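Local coordinates for protein SusD homolog (Bacteroides thetaiotaomicron VPI-5482, PDB 3FDH) that probably binds carbohydrate at the outer membrane, as a SusD/RagB-family protein thought to work with a partner transporter in glycan uptake, at residues L195-G200 against D236-D241; G200-Y205 against L224-K229; K229-A234 against H336-L341. All blocks are in the same frame, centred on the assembly; numbering follows the deposited sequence. Where two conformers were deposited one is given.

Interaction 1 (L195-G200 against D236-D241); sequences LKFAYG and DQAAFD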
loop_
_atom_site.group_PDB
_atom_site.type_symbol
_atom_site.label_atom_id
_atom_site.label_comp_id
_atom_site.label_asym_id
_atom_site.label_seq_id
_atom_site.Cartn_x
_atom_site.Cartn_y
_atom_site.Cartn_z
ATOM N N LEU A 195 -17.545 -3.208 8.129
ATOM C CA LEU A 195 -17.225 -3.668 9.479
ATOM C C LEU A 195 -16.029 -4.621 9.366
ATOM O O LEU A 195 -15.072 -4.567 10.141
ATOM C CB LEU A 195 -18.465 -4.323 10.124
ATOM C CG LEU A 195 -18.430 -4.616 11.618
ATOM C CD1 LEU A 195 -18.287 -3.332 12.423
ATOM C CD2 LEU A 195 -19.743 -5.305 11.954
ATOM N N LYS A 196 -16.075 -5.471 8.350
ATOM C CA LYS A 196 -14.948 -6.407 8.093
ATOM C C LYS A 196 -13.659 -5.654 7.789
ATOM O O LYS A 196 -12.568 -6.029 8.227
ATOM C CB LYS A 196 -15.264 -7.359 6.954
ATOM C CG LYS A 196 -16.256 -8.396 7.300
ATOM C CD LYS A 196 -16.501 -9.307 6.134
ATOM C CE LYS A 196 -17.409 -10.433 6.509
ATOM N NZ LYS A 196 -17.840 -11.157 5.279
ATOM N N PHE A 197 -13.813 -4.597 7.008
ATOM C CA PHE A 197 -12.706 -3.711 6.617
ATOM C C PHE A 197 -12.143 -3.061 7.890
ATOM O O PHE A 197 -10.926 -3.037 8.121
ATOM C CB PHE A 197 -13.201 -2.683 5.570
ATOM C CG PHE A 197 -12.175 -1.676 5.100
ATOM C CD1 PHE A 197 -10.804 -1.972 5.058
ATOM C CD2 PHE A 197 -12.605 -0.449 4.597
ATOM C CE1 PHE A 197 -9.868 -1.006 4.606
ATOM C CE2 PHE A 197 -11.693 0.496 4.127
ATOM C CZ PHE A 197 -10.333 0.191 4.098
ATOM N N ALA A 198 -13.023 -2.580 8.761
ATOM C CA ALA A 198 -12.541 -1.937 10.021
ATOM C C ALA A 198 -11.696 -2.920 10.861
ATOM O O ALA A 198 -10.664 -2.571 11.408
ATOM C CB ALA A 198 -13.716 -1.405 10.857
ATOM N N TYR A 199 -12.142 -4.161 10.953
ATOM C CA TYR A 199 -11.402 -5.190 11.714
ATOM C C TYR A 199 -10.112 -5.542 11.038
ATOM O O TYR A 199 -9.126 -5.870 11.680
ATOM C CB TYR A 199 -12.225 -6.471 11.944
ATOM C CG TYR A 199 -13.121 -6.334 13.138
ATOM C CD1 TYR A 199 -12.590 -6.275 14.428
ATOM C CD2 TYR A 199 -14.490 -6.240 12.989
ATOM C CE1 TYR A 199 -13.393 -6.119 15.521
ATOM C CE2 TYR A 199 -15.322 -6.106 14.097
ATOM C CZ TYR A 199 -14.765 -6.041 15.349
ATOM O OH TYR A 199 -15.597 -5.903 16.433
ATOM N N GLY A 200 -10.130 -5.468 9.719
ATOM C CA GLY A 200 -8.939 -5.779 8.920
ATOM C C GLY A 200 -7.918 -4.754 9.221
ATOM O O GLY A 200 -6.713 -5.077 9.409
ATOM N N ASP A 236 -14.505 -9.793 -0.393
ATOM C CA ASP A 236 -14.841 -8.933 0.721
ATOM C C ASP A 236 -13.859 -7.798 0.811
ATOM O O ASP A 236 -14.047 -6.845 1.592
ATOM C CB ASP A 236 -14.749 -9.690 2.068
ATOM C CG ASP A 236 -15.971 -10.486 2.395
ATOM O OD1 ASP A 236 -16.995 -10.359 1.698
ATOM O OD2 ASP A 236 -15.911 -11.248 3.384
ATOM N N GLN A 237 -12.774 -7.927 0.055
ATOM C CA GLN A 237 -11.644 -6.991 0.256
ATOM C C GLN A 237 -12.031 -5.578 -0.121
ATOM O O GLN A 237 -12.968 -5.347 -0.850
ATOM C CB GLN A 237 -10.373 -7.458 -0.458
ATOM C CG GLN A 237 -10.376 -7.184 -1.957
ATOM C CD GLN A 237 -9.330 -7.933 -2.707
ATOM O OE1 GLN A 237 -8.370 -8.440 -2.119
ATOM N NE2 GLN A 237 -9.528 -8.056 -4.035
ATOM N N ALA A 238 -11.298 -4.633 0.462
ATOM C CA ALA A 238 -11.555 -3.197 0.270
ATOM C C ALA A 238 -10.896 -2.704 -1.007
ATOM O O ALA A 238 -9.726 -2.341 -1.028
ATOM C CB ALA A 238 -11.087 -2.429 1.440
ATOM N N ALA A 239 -11.700 -2.755 -2.058
ATOM C CA ALA A 239 -11.267 -2.419 -3.397
ATOM C C ALA A 239 -12.075 -1.287 -3.966
ATOM O O ALA A 239 -13.282 -1.303 -3.964
ATOM C CB ALA A 239 -11.395 -3.633 -4.304
ATOM N N PHE A 240 -11.348 -0.321 -4.479
ATOM C CA PHE A 240 -11.928 0.814 -5.188
ATOM C C PHE A 240 -11.818 0.341 -6.609
ATOM O O PHE A 240 -10.727 0.379 -7.202
ATOM C CB PHE A 240 -11.092 2.057 -4.945
ATOM C CG PHE A 240 -11.616 3.282 -5.605
ATOM C CD1 PHE A 240 -12.730 3.923 -5.111
ATOM C CD2 PHE A 240 -10.956 3.838 -6.691
ATOM C CE1 PHE A 240 -13.221 5.066 -5.699
ATOM C CE2 PHE A 240 -11.441 4.999 -7.293
ATOM C CZ PHE A 240 -12.598 5.604 -6.798
ATOM N N ASP A 241 -12.957 -0.107 -7.142
ATOM C CA ASP A 241 -12.986 -0.790 -8.404
ATOM C C ASP A 241 -13.939 -0.117 -9.377
ATOM O O ASP A 241 -14.830 -0.754 -9.897
ATOM C CB ASP A 241 -13.430 -2.220 -8.099
ATOM C CG ASP A 241 -13.118 -3.217 -9.217
ATOM O OD1 ASP A 241 -12.414 -2.901 -10.202
ATOM O OD2 ASP A 241 -13.576 -4.367 -9.079
#
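Lys196 and Phe197, neighbours on helix 191-208, each take one residue of 236-241: the lysine holds Asp236 through charge, and the phenylalanine lays its ring against Ala238. Lys196 turns its CG beside its own backbone N and runs fully extended from there, which carries the amine across to the carboxylate, and NZ gives a hydrogen-bonded salt bridge to Asp236 OD2 at 2.7 Å. The approach is not flat: NZ comes from above the carboxylate plane, 41° out of it, while the methylene CD of Lys196 lies 3.4 Å from Asp236 OD2. Thr232 OG1 also bonds to this oxygen, so OD2 is gripped by two partners in a buried spot; Asp236 OD1 has a long, weak ion pair with Lys193. Lys196, helped at most slightly by the distant Lys193, would be expected to favour the charged form of the aspartate.

One residue on, Phe197 takes a different first torsion, with CG opposite the backbone N (chi1 178°), and one face is turned to the methyl of Ala238. That CB stands 3.5 Å above the ring plane, only 9° off the normal through the centroid, and all six ring carbons lie at nearly equal reach, with Phe197 CD1 at 3.7 Å from Ala238 CB. This is a centred CH-pi contact, with the methyl planted in the middle of the ring. Val114, Met115 and Tyr118 of helix 106-127 pack on the same phenylalanine. Ala238 opens the short strand 238-240, which pairs antiparallel with 330-331, so the arrangement seats a two-stranded sheet against the helices of the TPR-like, mostly helical scaffold of a SusD-family protein.

Interaction 2 (G200-Y205 against L224-K229); sequences GLKARY and LDYVSK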
loop_
_atom_site.group_PDB
_atom_site.type_symbol
_atom_site.label_atom_id
_atom_site.label_comp_id
_atom_site.label_asym_id
_atom_site.label_seq_id
_atom_site.Cartn_x
_atom_site.Cartn_y
_atom_site.Cartn_z
ATOM N N GLY A 200 -10.130 -5.468 9.719
ATOM C CA GLY A 200 -8.939 -5.779 8.920
ATOM C C GLY A 200 -7.918 -4.754 9.221
ATOM O O GLY A 200 -6.713 -5.077 9.409
ATOM N N LEU A 201 -8.394 -3.507 9.378
ATOM C CA LEU A 201 -7.457 -2.381 9.666
ATOM C C LEU A 201 -6.916 -2.483 11.101
ATOM O O LEU A 201 -5.752 -2.180 11.388
ATOM C CB LEU A 201 -8.110 -1.020 9.395
ATOM C CG LEU A 201 -8.379 -0.649 7.933
ATOM C CD1 LEU A 201 -9.157 0.673 7.866
ATOM C CD2 LEU A 201 -7.081 -0.568 7.148
ATOM N N LYS A 202 -7.766 -2.942 12.011
ATOM C CA LYS A 202 -7.313 -3.182 13.365
ATOM C C LYS A 202 -6.204 -4.221 13.368
ATOM O O LYS A 202 -5.268 -4.147 14.138
ATOM C CB LYS A 202 -8.451 -3.597 14.319
ATOM C CG LYS A 202 -9.330 -2.381 14.710
ATOM C CD LYS A 202 -10.275 -2.606 15.871
ATOM C CE LYS A 202 -9.544 -2.554 17.167
ATOM N NZ LYS A 202 -10.450 -2.554 18.326
ATOM N N ALA A 203 -6.286 -5.182 12.485
ATOM C CA ALA A 203 -5.237 -6.200 12.408
ATOM C C ALA A 203 -3.972 -5.549 11.875
ATOM O O ALA A 203 -2.879 -5.686 12.442
ATOM C CB ALA A 203 -5.664 -7.359 11.544
ATOM N N ARG A 204 -4.114 -4.813 10.772
ATOM C CA ARG A 204 -2.946 -4.168 10.143
ATOM C C ARG A 204 -2.220 -3.289 11.128
ATOM O O ARG A 204 -0.989 -3.297 11.245
ATOM C CB ARG A 204 -3.379 -3.309 8.943
ATOM C CG ARG A 204 -2.284 -2.382 8.400
ATOM C CD ARG A 204 -2.828 -1.446 7.297
ATOM N NE ARG A 204 -2.985 -2.072 5.968
ATOM C CZ ARG A 204 -3.326 -1.379 4.885
ATOM N NH1 ARG A 204 -3.578 -0.080 4.974
ATOM N NH2 ARG A 204 -3.383 -1.958 3.714
ATOM N N TYR A 205 -2.997 -2.535 11.876
ATOM C CA TYR A 205 -2.432 -1.503 12.776
ATOM C C TYR A 205 -1.916 -2.078 14.086
ATOM O O TYR A 205 -1.001 -1.535 14.689
ATOM C CB TYR A 205 -3.413 -0.362 13.044
ATOM C CG TYR A 205 -3.898 0.344 11.784
ATOM C CD1 TYR A 205 -3.031 0.643 10.732
ATOM C CD2 TYR A 205 -5.213 0.768 11.677
ATOM C CE1 TYR A 205 -3.498 1.294 9.593
ATOM C CE2 TYR A 205 -5.683 1.441 10.555
ATOM C CZ TYR A 205 -4.842 1.685 9.513
ATOM O OH TYR A 205 -5.355 2.335 8.409
ATOM N N LEU A 224 -5.222 -12.215 15.189
ATOM C CA LEU A 224 -6.000 -13.408 14.741
ATOM C C LEU A 224 -7.507 -13.251 14.925
ATOM O O LEU A 224 -8.330 -13.709 14.097
ATOM C CB LEU A 224 -5.552 -14.679 15.466
ATOM C CG LEU A 224 -4.150 -15.137 15.142
ATOM C CD1 LEU A 224 -3.863 -16.405 15.962
ATOM C CD2 LEU A 224 -4.023 -15.364 13.627
ATOM N N ASP A 225 -7.875 -12.615 16.024
ATOM C CA ASP A 225 -9.289 -12.370 16.311
ATOM C C ASP A 225 -9.877 -11.384 15.295
ATOM O O ASP A 225 -10.945 -11.613 14.737
ATOM C CB ASP A 225 -9.445 -11.826 17.735
ATOM C CG ASP A 225 -10.882 -11.530 18.109
ATOM O OD1 ASP A 225 -11.780 -12.355 17.863
ATOM O OD2 ASP A 225 -11.097 -10.468 18.710
ATOM N N TYR A 226 -9.151 -10.304 15.070
ATOM C CA TYR A 226 -9.586 -9.260 14.133
ATOM C C TYR A 226 -9.700 -9.852 12.727
ATOM O O TYR A 226 -10.632 -9.559 12.002
ATOM C CB TYR A 226 -8.623 -8.075 14.099
ATOM C CG TYR A 226 -8.494 -7.360 15.424
ATOM C CD1 TYR A 226 -9.554 -7.307 16.317
ATOM C CD2 TYR A 226 -7.328 -6.698 15.762
ATOM C CE1 TYR A 226 -9.427 -6.661 17.533
ATOM C CE2 TYR A 226 -7.214 -6.031 16.981
ATOM C CZ TYR A 226 -8.251 -6.016 17.843
ATOM O OH TYR A 226 -8.099 -5.343 19.038
ATOM N N VAL A 227 -8.736 -10.680 12.358
ATOM C CA VAL A 227 -8.790 -11.351 11.054
ATOM C C VAL A 227 -10.050 -12.178 10.940
ATOM O O VAL A 227 -10.679 -12.250 9.880
ATOM C CB VAL A 227 -7.567 -12.278 10.809
ATOM C CG1 VAL A 227 -7.811 -13.211 9.653
ATOM C CG2 VAL A 227 -6.294 -11.462 10.578
ATOM N N SER A 228 -10.406 -12.836 12.034
ATOM C CA SER A 228 -11.561 -13.730 12.005
ATOM C C SER A 228 -12.846 -12.946 11.774
ATOM O O SER A 228 -13.842 -13.469 11.328
ATOM C CB SER A 228 -11.690 -14.557 13.299
ATOM O OG SER A 228 -12.110 -13.762 14.424
ATOM N N LYS A 229 -12.788 -11.673 12.073
ATOM C CA LYS A 229 -13.957 -10.816 11.934
ATOM C C LYS A 229 -13.857 -9.923 10.701
ATOM O O LYS A 229 -14.645 -8.984 10.520
ATOM C CB LYS A 229 -14.135 -9.983 13.203
ATOM C CG LYS A 229 -14.544 -10.827 14.417
ATOM C CD LYS A 229 -14.698 -9.994 15.691
ATOM C CE LYS A 229 -15.174 -10.845 16.881
ATOM N NZ LYS A 229 -14.235 -11.941 17.282
#
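Tyr226 sets its ring beside its own backbone N (chi1 -62°), which swings it off helix 216-228 and up against Lys202, whose side chain leaves with a similar first torsion and then bends at chi3 (77°). The bend makes the lysine bow over the ring and touch it twice. Lys202 CB sits 3.6 Å above the ring plane, offset toward the rim near CD2, in a CH-pi contact; farther out the chain dips back, and Lys202 CE comes 3.7 Å from Tyr226 OH at the phenol end. Lys202 NZ stands just as near that oxygen, but not as a hydrogen bond; its salt bridge is to Asp166 of helix 154-171.

Nearer the backbones, at the root of the tyrosine side chain, the CA atoms of Ala203 and Tyr226 are 5.6 Å apart, and Ala203 CB meets Tyr226 CB at 4.0 Å. Val227 adds CG2 on the flank of the same methyl, 4.3 Å from Ala203 CB. With so small a residue at the crossing, the axes of the two short helical segments approach to 8.0 Å, running nearly antiparallel at 157°, as in a helical hairpin of two consecutive helices. Replacing Tyr226 by an alanine is likely to leave Lys202 CB and CE without the ring they rest on and to open a gap beside that lysine. The chemistry is thus apolar across the hairpin itself, while the lysine's ammonium pairs with Asp166 and so ties in helix 154-171.

Interaction 3 (K229-A234 against H336-L341); sequences KSFTSA and HELMFL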
loop_
_atom_site.group_PDB
_atom_site.type_symbol
_atom_site.label_atom_id
_atom_site.label_comp_id
_atom_site.label_asym_id
_atom_site.label_seq_id
_atom_site.Cartn_x
_atom_site.Cartn_y
_atom_site.Cartn_z
ATOM N N LYS A 229 -12.788 -11.673 12.073
ATOM C CA LYS A 229 -13.957 -10.816 11.934
ATOM C C LYS A 229 -13.857 -9.923 10.701
ATOM O O LYS A 229 -14.645 -8.984 10.520
ATOM C CB LYS A 229 -14.135 -9.983 13.203
ATOM C CG LYS A 229 -14.544 -10.827 14.417
ATOM C CD LYS A 229 -14.698 -9.994 15.691
ATOM C CE LYS A 229 -15.174 -10.845 16.881
ATOM N NZ LYS A 229 -14.235 -11.941 17.282
ATOM N N SER A 230 -12.890 -10.248 9.849
ATOM C CA SER A 230 -12.657 -9.487 8.643
ATOM C C SER A 230 -12.986 -10.257 7.374
ATOM O O SER A 230 -13.837 -11.134 7.372
ATOM C CB SER A 230 -11.235 -8.989 8.651
ATOM O OG SER A 230 -11.001 -8.056 7.614
ATOM N N PHE A 231 -12.292 -9.912 6.300
ATOM C CA PHE A 231 -12.537 -10.484 4.968
ATOM C C PHE A 231 -12.501 -11.996 4.958
ATOM O O PHE A 231 -11.588 -12.591 5.477
ATOM C CB PHE A 231 -11.511 -9.992 3.936
ATOM C CG PHE A 231 -11.205 -8.499 4.004
ATOM C CD1 PHE A 231 -12.234 -7.564 4.106
ATOM C CD2 PHE A 231 -9.920 -8.047 3.794
ATOM C CE1 PHE A 231 -11.978 -6.198 4.116
ATOM C CE2 PHE A 231 -9.628 -6.659 3.799
ATOM C CZ PHE A 231 -10.700 -5.732 3.953
ATOM N N THR A 232 -13.492 -12.594 4.305
ATOM C CA THR A 232 -13.623 -14.053 4.219
ATOM C C THR A 232 -13.096 -14.556 2.876
ATOM O O THR A 232 -12.867 -15.750 2.687
ATOM C CB THR A 232 -15.090 -14.499 4.340
ATOM O OG1 THR A 232 -15.816 -14.045 3.199
ATOM C CG2 THR A 232 -15.744 -13.930 5.580
ATOM N N SER A 233 -12.936 -13.613 1.955
ATOM C CA SER A 233 -12.409 -13.861 0.612
ATOM C C SER A 233 -12.057 -12.546 -0.063
ATOM O O SER A 233 -12.293 -11.473 0.479
ATOM C CB SER A 233 -13.423 -14.562 -0.284
ATOM O OG SER A 233 -14.460 -13.658 -0.614
ATOM N N ALA A 234 -11.499 -12.652 -1.258
ATOM C CA ALA A 234 -11.133 -11.463 -2.026
ATOM C C ALA A 234 -12.394 -10.654 -2.325
ATOM O O ALA A 234 -12.376 -9.441 -2.514
ATOM C CB ALA A 234 -10.400 -11.831 -3.299
ATOM N N HIS A 336 -5.384 -10.866 0.514
ATOM C CA HIS A 336 -4.076 -11.531 0.643
ATOM C C HIS A 336 -3.296 -10.905 1.772
ATOM O O HIS A 336 -2.666 -11.618 2.536
ATOM C CB HIS A 336 -3.229 -11.684 -0.660
ATOM C CG HIS A 336 -3.063 -10.441 -1.467
ATOM N ND1 HIS A 336 -4.003 -10.032 -2.402
ATOM C CD2 HIS A 336 -2.049 -9.538 -1.514
ATOM C CE1 HIS A 336 -3.574 -8.911 -2.968
ATOM N NE2 HIS A 336 -2.404 -8.582 -2.429
ATOM N N GLU A 337 -3.345 -9.583 1.874
ATOM C CA GLU A 337 -2.637 -8.908 2.971
ATOM C C GLU A 337 -3.166 -9.423 4.307
ATOM O O GLU A 337 -2.418 -9.680 5.249
ATOM C CB GLU A 337 -2.772 -7.374 2.944
ATOM C CG GLU A 337 -2.183 -6.774 4.182
ATOM C CD GLU A 337 -2.388 -5.280 4.361
ATOM O OE1 GLU A 337 -2.770 -4.534 3.427
ATOM O OE2 GLU A 337 -2.216 -4.858 5.498
ATOM N N LEU A 338 -4.462 -9.612 4.381
ATOM C CA LEU A 338 -5.059 -10.052 5.654
ATOM C C LEU A 338 -4.585 -11.469 6.003
ATOM O O LEU A 338 -4.351 -11.831 7.158
ATOM C CB LEU A 338 -6.587 -9.985 5.573
ATOM C CG LEU A 338 -7.340 -10.236 6.866
ATOM C CD1 LEU A 338 -7.233 -9.040 7.775
ATOM C CD2 LEU A 338 -8.814 -10.605 6.525
HETATM N N MSE A 339 -4.420 -12.268 4.985
HETATM C CA MSE A 339 -3.988 -13.669 5.205
HETATM C C MSE A 339 -2.524 -13.738 5.571
HETATM O O MSE A 339 -2.101 -14.660 6.280
HETATM C CB MSE A 339 -4.303 -14.572 3.999
HETATM C CG MSE A 339 -5.819 -14.751 3.734
HETATM SE SE MSE A 339 -6.797 -15.498 5.244
HETATM C CE MSE A 339 -7.383 -14.008 6.132
ATOM N N PHE A 340 -1.768 -12.752 5.094
ATOM C CA PHE A 340 -0.343 -12.628 5.418
ATOM C C PHE A 340 -0.186 -12.136 6.846
ATOM O O PHE A 340 0.787 -12.456 7.545
ATOM C CB PHE A 340 0.413 -11.734 4.437
ATOM C CG PHE A 340 0.758 -12.403 3.135
ATOM C CD1 PHE A 340 1.677 -13.461 3.099
ATOM C CD2 PHE A 340 0.207 -11.967 1.948
ATOM C CE1 PHE A 340 1.995 -14.106 1.914
ATOM C CE2 PHE A 340 0.518 -12.619 0.756
ATOM C CZ PHE A 340 1.444 -13.681 0.748
ATOM N N LEU A 341 -1.166 -11.368 7.294
ATOM C CA LEU A 341 -1.159 -10.899 8.678
ATOM C C LEU A 341 -1.444 -12.065 9.575
ATOM O O LEU A 341 -0.838 -12.259 10.631
ATOM C CB LEU A 341 -2.156 -9.763 8.904
ATOM C CG LEU A 341 -1.708 -8.370 8.475
ATOM C CD1 LEU A 341 -2.876 -7.379 8.330
ATOM C CD2 LEU A 341 -0.666 -7.906 9.471
#
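The chain from 229 to 234 passes the side of helix 335-348 without regular structure, coming nearest where Phe231, with polyproline-II backbone angles, puts its CA 7.5 Å from that of Leu338. Leu338 does most of the touching. Its CG lies opposite the backbone N (chi1 -172°), which sends the two methyls out toward the loop, and CD2 rests against the junction of Ser230 and Phe231. There Leu338 CD2 finds Ser230 OG at 3.5 Å, Phe231 N at 3.6 Å and Phe231 CB at 3.8 Å, an apolar plug against a stretch of mixed character. The other methyl, CD1, brushes Ser230 more loosely.

Leaving the end of helix 216-228, this loop leads toward strand 238-240 and packs against both helix 191-208 and helix 335-348 of the TPR-like scaffold. The serine hydroxyl faces the first of these: its OG is hydrogen-bonded to Lys196 O, which satisfies a buried polar atom even as a leucine methyl leans on it. Ser230 OG also stands 3.6 Å above the ring plane of Phe231, toward the rim. Phe231 carries the packing onward to Phe197 and Tyr187, its ring meeting Leu338 CD2 obliquely. Met339, a selenomethionine, brings the end of its chain back toward the loop, but CE approaches Phe231 O no closer than 4.5 Å.

From the N terminus, helix 191-208 supplies the first segments of both interaction 1 and interaction 2, which meet at Gly200. Interaction 2 closes first, over 18 residues leading into helix 216-228, and is nested inside the larger loop that interaction 1 closes when the chain reaches strand 238-240. Interaction 3 starts at Lys229, where interaction 2 ends, and follows it in series; its loop, closed about a hundred residues later by helix 335-348, crosses that of interaction 1. The salt bridge Arg204-Glu337 joins the segments of interactions 2 and 3 directly. Together the three tie two consecutive helices, the following loop and strand, and a later helix into one compact cluster.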